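Local coordinates for protein Pgp2 (Campylobacter jejuni subsp. jejuni, PDB 6XJ6) that is a YkuD-family protein that determines helical cell shape, probably as a peptidoglycan LD-carboxypeptidase, with peptidoglycan bound by its NTF2-like domain, at residues 53-62 and 129-140; 73-81 and 155-163. All coordinates share one frame; numbering follows the deposited sequence.

Interaction 1: residues 53-62 and 129-140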
loop_
_atom_site.group_PDB
_atom_site.type_symbol
_atom_site.label_atom_id
_atom_site.label_comp_id
_atom_site.label_asym_id
_atom_site.label_seq_id
_atom_site.Cartn_x
_atom_site.Cartn_y
_atom_site.Cartn_z
ATOM N N PHE A 53 13.275 12.517 8.788
ATOM C CA PHE A 53 12.517 12.950 9.950
ATOM C C PHE A 53 12.390 11.777 10.909
ATOM O O PHE A 53 12.299 10.616 10.492
ATOM C CB PHE A 53 11.119 13.455 9.562
ATOM C CG PHE A 53 10.265 13.835 10.742
ATOM C CD1 PHE A 53 10.256 15.134 11.215
ATOM C CD2 PHE A 53 9.466 12.898 11.375
ATOM C CE1 PHE A 53 9.491 15.489 12.305
ATOM C CE2 PHE A 53 8.691 13.250 12.468
ATOM C CZ PHE A 53 8.696 14.541 12.928
ATOM N N GLU A 54 12.378 12.097 12.197
ATOM C CA GLU A 54 12.150 11.086 13.214
ATOM C C GLU A 54 11.560 11.743 14.450
ATOM O O GLU A 54 12.012 12.815 14.868
ATOM C CB GLU A 54 13.464 10.388 13.576
ATOM C CG GLU A 54 13.365 9.425 14.739
ATOM C CD GLU A 54 14.704 8.807 15.048
ATOM O OE1 GLU A 54 15.071 7.831 14.364
ATOM O OE2 GLU A 54 15.411 9.331 15.938
ATOM N N GLN A 55 10.553 11.096 15.032
ATOM C CA GLN A 55 10.139 11.429 16.389
ATOM C C GLN A 55 9.900 10.145 17.163
ATOM O O GLN A 55 9.238 9.227 16.668
ATOM C CB GLN A 55 8.878 12.301 16.449
ATOM C CG GLN A 55 8.711 12.927 17.829
ATOM C CD GLN A 55 7.295 13.352 18.144
ATOM O OE1 GLN A 55 6.787 14.328 17.592
ATOM N NE2 GLN A 55 6.654 12.628 19.054
ATOM N N LYS A 56 10.440 10.093 18.374
ATOM C CA LYS A 56 10.182 9.000 19.296
ATOM C C LYS A 56 9.089 9.415 20.279
ATOM O O LYS A 56 8.717 10.587 20.380
ATOM C CB LYS A 56 11.480 8.593 20.007
ATOM C CG LYS A 56 12.604 8.224 19.014
ATOM C CD LYS A 56 13.884 7.733 19.685
ATOM C CE LYS A 56 14.932 7.371 18.637
ATOM N NZ LYS A 56 16.262 7.030 19.221
ATOM N N GLU A 57 8.551 8.422 20.987
ATOM C CA GLU A 57 7.504 8.650 21.986
ATOM C C GLU A 57 6.264 9.317 21.379
ATOM O O GLU A 57 5.642 10.193 21.985
ATOM C CB GLU A 57 8.044 9.417 23.199
ATOM C CG GLU A 57 9.198 8.685 23.891
ATOM C CD GLU A 57 9.769 9.433 25.087
ATOM O OE1 GLU A 57 9.145 10.413 25.541
ATOM O OE2 GLU A 57 10.851 9.034 25.570
ATOM N N ILE A 58 5.899 8.896 20.171
ATOM C CA ILE A 58 4.677 9.372 19.528
ATOM C C ILE A 58 3.469 8.788 20.249
ATOM O O ILE A 58 3.597 7.848 21.042
ATOM C CB ILE A 58 4.633 8.993 18.033
ATOM C CG1 ILE A 58 4.345 7.491 17.878
ATOM C CG2 ILE A 58 5.924 9.403 17.342
ATOM C CD1 ILE A 58 4.364 6.981 16.449
ATOM N N ILE A 59 2.287 9.318 19.951
ATOM C CA ILE A 59 1.023 8.744 20.401
ATOM C C ILE A 59 0.282 8.210 19.183
ATOM O O ILE A 59 -0.054 8.970 18.263
ATOM C CB ILE A 59 0.166 9.766 21.164
ATOM C CG1 ILE A 59 0.911 10.290 22.396
ATOM C CG2 ILE A 59 -1.166 9.147 21.581
ATOM C CD1 ILE A 59 1.286 9.219 23.408
ATOM N N THR A 60 0.031 6.906 19.176
ATOM C CA THR A 60 -0.876 6.281 18.225
ATOM C C THR A 60 -2.174 5.902 18.925
ATOM O O THR A 60 -2.336 6.059 20.142
ATOM C CB THR A 60 -0.252 5.027 17.601
ATOM O OG1 THR A 60 -0.192 3.974 18.573
ATOM C CG2 THR A 60 1.150 5.311 17.105
ATOM N N GLY A 61 -3.104 5.389 18.131
ATOM C CA GLY A 61 -4.282 4.758 18.662
ATOM C C GLY A 61 -3.953 3.389 19.223
ATOM O O GLY A 61 -2.796 2.995 19.382
ATOM N N LEU A 62 -5.012 2.638 19.501
ATOM C CA LEU A 62 -4.883 1.387 20.225
ATOM C C LEU A 62 -4.209 0.313 19.379
ATOM O O LEU A 62 -4.214 0.342 18.138
ATOM C CB LEU A 62 -6.257 0.878 20.656
ATOM C CG LEU A 62 -7.061 1.784 21.595
ATOM C CD1 LEU A 62 -8.336 1.084 22.024
ATOM C CD2 LEU A 62 -6.242 2.186 22.809
ATOM N N ASP A 129 -3.633 10.533 24.679
ATOM C CA ASP A 129 -3.251 9.164 25.002
ATOM C C ASP A 129 -3.797 8.266 23.902
ATOM O O ASP A 129 -4.459 8.732 22.971
ATOM C CB ASP A 129 -3.739 8.757 26.396
ATOM C CG ASP A 129 -5.258 8.755 26.518
ATOM O OD1 ASP A 129 -5.959 8.486 25.522
ATOM O OD2 ASP A 129 -5.758 9.035 27.631
ATOM N N GLU A 130 -3.508 6.967 24.010
ATOM C CA GLU A 130 -3.858 6.039 22.942
ATOM C C GLU A 130 -5.361 5.942 22.716
ATOM O O GLU A 130 -5.781 5.468 21.654
ATOM C CB GLU A 130 -3.277 4.652 23.229
ATOM C CG GLU A 130 -3.719 4.062 24.561
ATOM C CD GLU A 130 -3.190 2.660 24.793
ATOM O OE1 GLU A 130 -2.777 2.001 23.817
ATOM O OE2 GLU A 130 -3.190 2.217 25.963
ATOM N N PHE A 131 -6.179 6.390 23.668
ATOM C CA PHE A 131 -7.627 6.340 23.504
ATOM C C PHE A 131 -8.200 7.581 22.829
ATOM O O PHE A 131 -9.287 7.504 22.247
ATOM C CB PHE A 131 -8.307 6.150 24.868
ATOM C CG PHE A 131 -7.931 4.869 25.555
ATOM C CD1 PHE A 131 -8.601 3.694 25.265
ATOM C CD2 PHE A 131 -6.899 4.836 26.476
ATOM C CE1 PHE A 131 -8.253 2.511 25.883
ATOM C CE2 PHE A 131 -6.543 3.654 27.094
ATOM C CZ PHE A 131 -7.222 2.490 26.797
ATOM N N LYS A 132 -7.491 8.710 22.866
ATOM C CA LYS A 132 -8.062 9.985 22.444
ATOM C C LYS A 132 -7.833 10.310 20.969
ATOM O O LYS A 132 -8.567 11.137 20.411
ATOM C CB LYS A 132 -7.499 11.113 23.316
ATOM C CG LYS A 132 -8.144 11.155 24.691
ATOM C CD LYS A 132 -7.270 11.822 25.734
ATOM C CE LYS A 132 -7.968 11.842 27.093
ATOM N NZ LYS A 132 -8.525 10.505 27.476
ATOM N N THR A 133 -6.865 9.679 20.320
ATOM C CA THR A 133 -6.587 10.016 18.930
ATOM C C THR A 133 -7.565 9.375 17.960
ATOM O O THR A 133 -7.534 9.713 16.774
ATOM C CB THR A 133 -5.162 9.604 18.528
ATOM O OG1 THR A 133 -5.067 8.175 18.467
ATOM C CG2 THR A 133 -4.130 10.148 19.507
ATOM N N ARG A 134 -8.430 8.475 18.428
ATOM C CA ARG A 134 -9.347 7.739 17.554
ATOM C C ARG A 134 -8.603 7.096 16.383
ATOM O O ARG A 134 -9.094 7.039 15.255
ATOM C CB ARG A 134 -10.508 8.619 17.089
ATOM C CG ARG A 134 -11.355 9.157 18.233
ATOM C CD ARG A 134 -12.678 9.708 17.732
ATOM N NE ARG A 134 -12.483 10.680 16.660
ATOM C CZ ARG A 134 -13.433 11.078 15.819
ATOM N NH1 ARG A 134 -14.666 10.591 15.908
ATOM N NH2 ARG A 134 -13.149 11.972 14.880
ATOM N N GLY A 135 -7.398 6.603 16.659
ATOM C CA GLY A 135 -6.598 5.918 15.668
ATOM C C GLY A 135 -5.618 6.796 14.922
ATOM O O GLY A 135 -4.782 6.276 14.170
ATOM N N CYS A 136 -5.690 8.105 15.102
ATOM C CA CYS A 136 -4.738 9.002 14.476
ATOM C C CYS A 136 -3.370 8.888 15.144
ATOM O O CYS A 136 -3.218 8.333 16.237
ATOM C CB CYS A 136 -5.243 10.439 14.576
ATOM S SG CYS A 136 -6.672 10.774 13.547
ATOM N N ILE A 137 -2.365 9.426 14.460
ATOM C CA ILE A 137 -0.991 9.473 14.945
ATOM C C ILE A 137 -0.679 10.929 15.244
ATOM O O ILE A 137 -0.815 11.787 14.364
ATOM C CB ILE A 137 -0.016 8.907 13.905
ATOM C CG1 ILE A 137 -0.357 7.444 13.632
ATOM C CG2 ILE A 137 1.429 9.059 14.386
ATOM C CD1 ILE A 137 0.268 6.901 12.364
ATOM N N ALA A 138 -0.275 11.213 16.481
ATOM C CA ALA A 138 -0.009 12.572 16.927
ATOM C C ALA A 138 1.490 12.788 17.090
ATOM O O ALA A 138 2.172 12.005 17.761
ATOM C CB ALA A 138 -0.718 12.856 18.251
ATOM N N LEU A 139 1.985 13.858 16.479
ATOM C CA LEU A 139 3.352 14.325 16.639
ATOM C C LEU A 139 3.346 15.648 17.387
ATOM O O LEU A 139 2.393 16.423 17.290
ATOM C CB LEU A 139 3.984 14.554 15.266
ATOM C CG LEU A 139 4.079 13.323 14.377
ATOM C CD1 LEU A 139 4.631 13.700 13.011
ATOM C CD2 LEU A 139 4.961 12.273 15.031
ATOM N N PHE A 140 4.419 15.911 18.133
ATOM C CA PHE A 140 4.492 17.160 18.876
ATOM C C PHE A 140 4.407 18.345 17.919
ATOM O O PHE A 140 4.973 18.324 16.821
ATOM C CB PHE A 140 5.785 17.209 19.694
ATOM C CG PHE A 140 5.818 16.217 20.821
ATOM C CD1 PHE A 140 4.793 16.183 21.753
ATOM C CD2 PHE A 140 6.861 15.319 20.951
ATOM C CE1 PHE A 140 4.810 15.277 22.793
ATOM C CE2 PHE A 140 6.880 14.408 21.992
ATOM C CZ PHE A 140 5.856 14.387 22.912
HETATM O O HOH W 1 3.879 12.659 19.746
HETATM O O HOH W 2 -1.324 1.779 21.534
#

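Interaction 2: residues 73-81 and 155-163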
loop_
_atom_site.group_PDB
_atom_site.type_symbol
_atom_site.label_atom_id
_atom_site.label_comp_id
_atom_site.label_asym_id
_atom_site.label_seq_id
_atom_site.Cartn_x
_atom_site.Cartn_y
_atom_site.Cartn_z
ATOM N N LYS A 73 -8.506 1.969 17.031
ATOM C CA LYS A 73 -7.228 1.386 16.666
ATOM C C LYS A 73 -6.592 2.158 15.522
ATOM O O LYS A 73 -7.277 2.722 14.664
ATOM C CB LYS A 73 -7.409 -0.078 16.268
ATOM C CG LYS A 73 -7.816 -0.960 17.436
ATOM C CD LYS A 73 -8.270 -2.331 16.990
ATOM C CE LYS A 73 -8.678 -3.176 18.193
ATOM N NZ LYS A 73 -9.273 -4.481 17.795
ATOM N N THR A 74 -5.253 2.178 15.522
ATOM C CA THR A 74 -4.523 2.678 14.362
ATOM C C THR A 74 -4.337 1.545 13.355
ATOM O O THR A 74 -3.862 0.463 13.730
ATOM C CB THR A 74 -3.170 3.229 14.788
ATOM O OG1 THR A 74 -3.369 4.422 15.557
ATOM C CG2 THR A 74 -2.297 3.565 13.580
ATOM N N PRO A 75 -4.710 1.742 12.093
ATOM C CA PRO A 75 -4.576 0.657 11.115
ATOM C C PRO A 75 -3.132 0.285 10.817
ATOM O O PRO A 75 -2.234 1.131 10.756
ATOM C CB PRO A 75 -5.284 1.188 9.862
ATOM C CG PRO A 75 -5.483 2.618 10.064
ATOM C CD PRO A 75 -5.314 2.954 11.515
ATOM N N VAL A 76 -2.941 -1.010 10.614
ATOM C CA VAL A 76 -1.675 -1.603 10.208
ATOM C C VAL A 76 -1.762 -1.892 8.717
ATOM O O VAL A 76 -2.764 -2.439 8.240
ATOM C CB VAL A 76 -1.429 -2.888 11.014
ATOM C CG1 VAL A 76 -0.243 -3.673 10.484
ATOM C CG2 VAL A 76 -1.250 -2.545 12.487
ATOM N N GLY A 77 -0.728 -1.515 7.972
ATOM C CA GLY A 77 -0.705 -1.780 6.550
ATOM C C GLY A 77 0.053 -0.700 5.808
ATOM O O GLY A 77 0.889 -0.006 6.380
ATOM N N PHE A 78 -0.272 -0.582 4.522
ATOM C CA PHE A 78 0.389 0.356 3.624
ATOM C C PHE A 78 -0.671 1.238 2.987
ATOM O O PHE A 78 -1.617 0.729 2.370
ATOM C CB PHE A 78 1.199 -0.387 2.555
ATOM C CG PHE A 78 2.269 0.448 1.921
ATOM C CD1 PHE A 78 3.548 0.480 2.450
ATOM C CD2 PHE A 78 2.003 1.193 0.787
ATOM C CE1 PHE A 78 4.539 1.239 1.857
ATOM C CE2 PHE A 78 2.991 1.955 0.196
ATOM C CZ PHE A 78 4.259 1.980 0.739
ATOM N N TYR A 79 -0.498 2.550 3.135
ATOM C CA TYR A 79 -1.467 3.567 2.762
ATOM C C TYR A 79 -0.738 4.697 2.044
ATOM O O TYR A 79 0.474 4.635 1.798
ATOM C CB TYR A 79 -2.210 4.070 4.013
ATOM C CG TYR A 79 -2.995 2.976 4.684
ATOM C CD1 TYR A 79 -2.427 2.198 5.685
ATOM C CD2 TYR A 79 -4.288 2.691 4.284
ATOM C CE1 TYR A 79 -3.124 1.171 6.273
ATOM C CE2 TYR A 79 -5.004 1.667 4.875
ATOM C CZ TYR A 79 -4.415 0.907 5.864
ATOM O OH TYR A 79 -5.113 -0.123 6.429
ATOM N N GLU A 80 -1.485 5.735 1.700
ATOM C CA GLU A 80 -0.928 6.955 1.147
ATOM C C GLU A 80 -1.301 8.125 2.040
ATOM O O GLU A 80 -2.277 8.068 2.798
ATOM C CB GLU A 80 -1.429 7.192 -0.276
ATOM C CG GLU A 80 -1.137 6.037 -1.190
ATOM C CD GLU A 80 -1.856 6.158 -2.493
ATOM O OE1 GLU A 80 -1.481 7.053 -3.275
ATOM O OE2 GLU A 80 -2.812 5.380 -2.716
ATOM N N LEU A 81 -0.506 9.187 1.945
ATOM C CA LEU A 81 -0.719 10.402 2.719
ATOM C C LEU A 81 -1.124 11.545 1.799
ATOM O O LEU A 81 -0.486 11.779 0.763
ATOM C CB LEU A 81 0.542 10.796 3.483
ATOM C CG LEU A 81 0.306 11.785 4.624
ATOM C CD1 LEU A 81 -0.473 11.145 5.761
ATOM C CD2 LEU A 81 1.641 12.311 5.120
ATOM N N LYS A 155 5.380 12.485 -3.483
ATOM C CA LYS A 155 4.542 11.295 -3.392
ATOM C C LYS A 155 4.888 10.589 -2.089
ATOM O O LYS A 155 6.022 10.131 -1.908
ATOM C CB LYS A 155 4.813 10.378 -4.581
ATOM C CG LYS A 155 3.965 9.111 -4.616
ATOM C CD LYS A 155 2.497 9.420 -4.866
ATOM C CE LYS A 155 1.701 8.154 -5.161
ATOM N NZ LYS A 155 0.306 8.453 -5.603
ATOM N N VAL A 156 3.918 10.501 -1.179
ATOM C CA VAL A 156 4.164 10.088 0.195
ATOM C C VAL A 156 3.297 8.885 0.530
ATOM O O VAL A 156 2.060 8.945 0.437
ATOM C CB VAL A 156 3.917 11.232 1.192
ATOM C CG1 VAL A 156 4.285 10.800 2.599
ATOM C CG2 VAL A 156 4.734 12.455 0.782
ATOM N N PHE A 157 3.946 7.804 0.937
ATOM C CA PHE A 157 3.274 6.607 1.406
ATOM C C PHE A 157 3.359 6.500 2.923
ATOM O O PHE A 157 4.206 7.117 3.579
ATOM C CB PHE A 157 3.893 5.369 0.751
ATOM C CG PHE A 157 3.685 5.319 -0.720
ATOM C CD1 PHE A 157 2.413 5.167 -1.241
ATOM C CD2 PHE A 157 4.750 5.439 -1.599
ATOM C CE1 PHE A 157 2.207 5.133 -2.600
ATOM C CE2 PHE A 157 4.547 5.397 -2.961
ATOM C CZ PHE A 157 3.281 5.250 -3.467
ATOM N N VAL A 158 2.458 5.687 3.472
ATOM C CA VAL A 158 2.299 5.499 4.903
ATOM C C VAL A 158 2.403 4.006 5.160
ATOM O O VAL A 158 1.597 3.228 4.640
ATOM C CB VAL A 158 0.940 6.037 5.378
ATOM C CG1 VAL A 158 0.634 5.648 6.824
ATOM C CG2 VAL A 158 0.905 7.543 5.195
ATOM N N MET A 159 3.392 3.612 5.947
ATOM C CA MET A 159 3.646 2.218 6.261
ATOM C C MET A 159 3.589 2.110 7.776
ATOM O O MET A 159 4.420 2.693 8.475
ATOM C CB MET A 159 5.014 1.812 5.713
ATOM C CG MET A 159 5.408 0.390 6.005
ATOM S SD MET A 159 6.943 -0.014 5.160
ATOM C CE MET A 159 7.341 -1.569 5.942
ATOM N N THR A 160 2.583 1.407 8.288
ATOM C CA THR A 160 2.365 1.306 9.723
ATOM C C THR A 160 2.468 -0.144 10.164
ATOM O O THR A 160 1.709 -1.000 9.692
ATOM C CB THR A 160 1.026 1.914 10.114
ATOM O OG1 THR A 160 1.021 3.276 9.670
ATOM C CG2 THR A 160 0.832 1.863 11.620
ATOM N N GLU A 161 3.417 -0.399 11.055
ATOM C CA GLU A 161 3.671 -1.698 11.653
ATOM C C GLU A 161 3.011 -1.782 13.020
ATOM O O GLU A 161 2.889 -0.786 13.739
ATOM C CB GLU A 161 5.175 -1.895 11.867
ATOM C CG GLU A 161 5.995 -1.817 10.619
ATOM C CD GLU A 161 7.484 -1.826 10.884
ATOM O OE1 GLU A 161 7.934 -1.337 11.945
ATOM O OE2 GLU A 161 8.224 -2.312 10.003
ATOM N N GLU A 162 2.626 -3.000 13.400
ATOM C CA GLU A 162 2.116 -3.226 14.747
ATOM C C GLU A 162 3.259 -3.414 15.734
ATOM O O GLU A 162 3.360 -2.697 16.733
ATOM C CB GLU A 162 1.218 -4.461 14.757
ATOM C CG GLU A 162 0.619 -4.803 16.102
ATOM C CD GLU A 162 -0.553 -3.931 16.478
ATOM O OE1 GLU A 162 -1.053 -4.110 17.606
ATOM O OE2 GLU A 162 -0.956 -3.086 15.657
ATOM N N LYS A 163 4.116 -4.402 15.481
ATOM C CA LYS A 163 5.215 -4.714 16.383
ATOM C C LYS A 163 6.433 -5.136 15.580
ATOM O O LYS A 163 7.489 -4.505 15.668
ATOM C CB LYS A 163 4.820 -5.834 17.349
ATOM C CG LYS A 163 5.910 -6.237 18.320
ATOM C CD LYS A 163 5.482 -7.439 19.142
ATOM C CE LYS A 163 6.549 -7.836 20.147
ATOM N NZ LYS A 163 6.665 -6.842 21.250
HETATM O O HOH W 3 -1.681 3.749 9.841
HETATM O O HOH W 4 -0.332 9.266 -3.111
HETATM O O HOH W 5 1.101 11.176 -1.621
#

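Interaction 1: residues 53-62 and 129-140
Gln55 OE1 is gripped by two donors. Phe140 N lies 2.9 Å from Gln55 OE1, in the amide carbonyl plane and on a lone pair, and Asn143 ND2 of helix 141-151 also donates to OE1. This contact belongs to the YkuD catalytic domain and packs the end of strand 48-56 and the loop after it against the segment carrying Cys136, the predicted nucleophile. Gln55 CG stands anti to the backbone N (chi1 -164°), and the extended chain brings the amide to the Phe140 ring, with the two planes 13° apart. Gln55 NE2 donates to Lys56 O and to a water, which in turn donates to Ala138 O. This fixes the amide's rotation.

Further on, Ile59 and Ala138 form a single antiparallel bridge. Ala138 N to Ile59 O is 2.9 Å and nearly straight; the return bond from Ile59 N to Ala138 O is weak, at 3.5 Å. Leu139 CD2 meets Ile58 CG2, while Leu139 CD1 touches the Phe53 ring obliquely at CE2. Gly61 CA comes within 4.0 Å of Gly135 CA, inside the type I' turn from Thr133 to Cys136. Leu62 CD2 lies over one face of the Phe131 ring, 3.9 Å from its centroid.

Interaction 2: residues 73-81 and 155-163
Phe78 lies across Met159 and Phe157. Its CB is 4.2 Å from Val158 O, and that oxygen sits over one face of the ring, toward the rim. CG is anti to the backbone N (chi1 -159°), which carries the ring over the neighbouring strand. CD1 and CE1 touch Met159 CB. CE2 rests against Phe157 CG, and at the tip CZ is 3.4 Å from Phe157 CB. The Phe78 and Phe157 rings meet obliquely, with planes 37° apart. Met159 SD stands at the edge of the Phe78 ring, a Met-aromatic contact. Arg251 of strand 249-260, in the NTF2-like domain, touches both rings.

The backbones form an antiparallel pair, with strand 77-80 at the edge of the five-stranded mixed sheet of the catalytic domain. Gly77 with Thr160 and Tyr79 with Val158 are hydrogen-bonded pairs. Tyr79 N to Val158 O is 2.7 Å. Leu81 N continues the bonding to Val156 O. Tyr79 and Val158 lie on the other face of the sheet from Phe78. Leu81 CB packs on Val158 CG2 at 3.7 Å. The Tyr79 hydroxyl reaches Asp106. A water joins Pro75 O to Thr160 OG1.

Glu80 runs alongside Phe157, with CG at the ring edge. Its OE1 forms a salt bridge of 3.3 Å with Lys155 NZ, and a water also links these two atoms.

The centres of the two interactions are 13 Å apart, both within the catalytic domain. Along the chain their segments alternate: 53-62, 73-81, 129-140, 155-163. Strands 48-56 and 77-80 form opposite edges of the five-stranded mixed sheet, and strand 156-161 lies next to 77-80. Strand 137-138 belongs to a separate three-stranded sheet. Interaction 2 is nearer the centre of the chain, where its Phe78 face meets the NTF2-like domain. Thr74 joins the two: its OG1 probably hydrogen-bonds both Gly135 O, at 2.7 Å, and Gly61 N. The loop leading into edge strand 77-80 is thereby tied to the glycine just before the predicted nucleophile, Cys136.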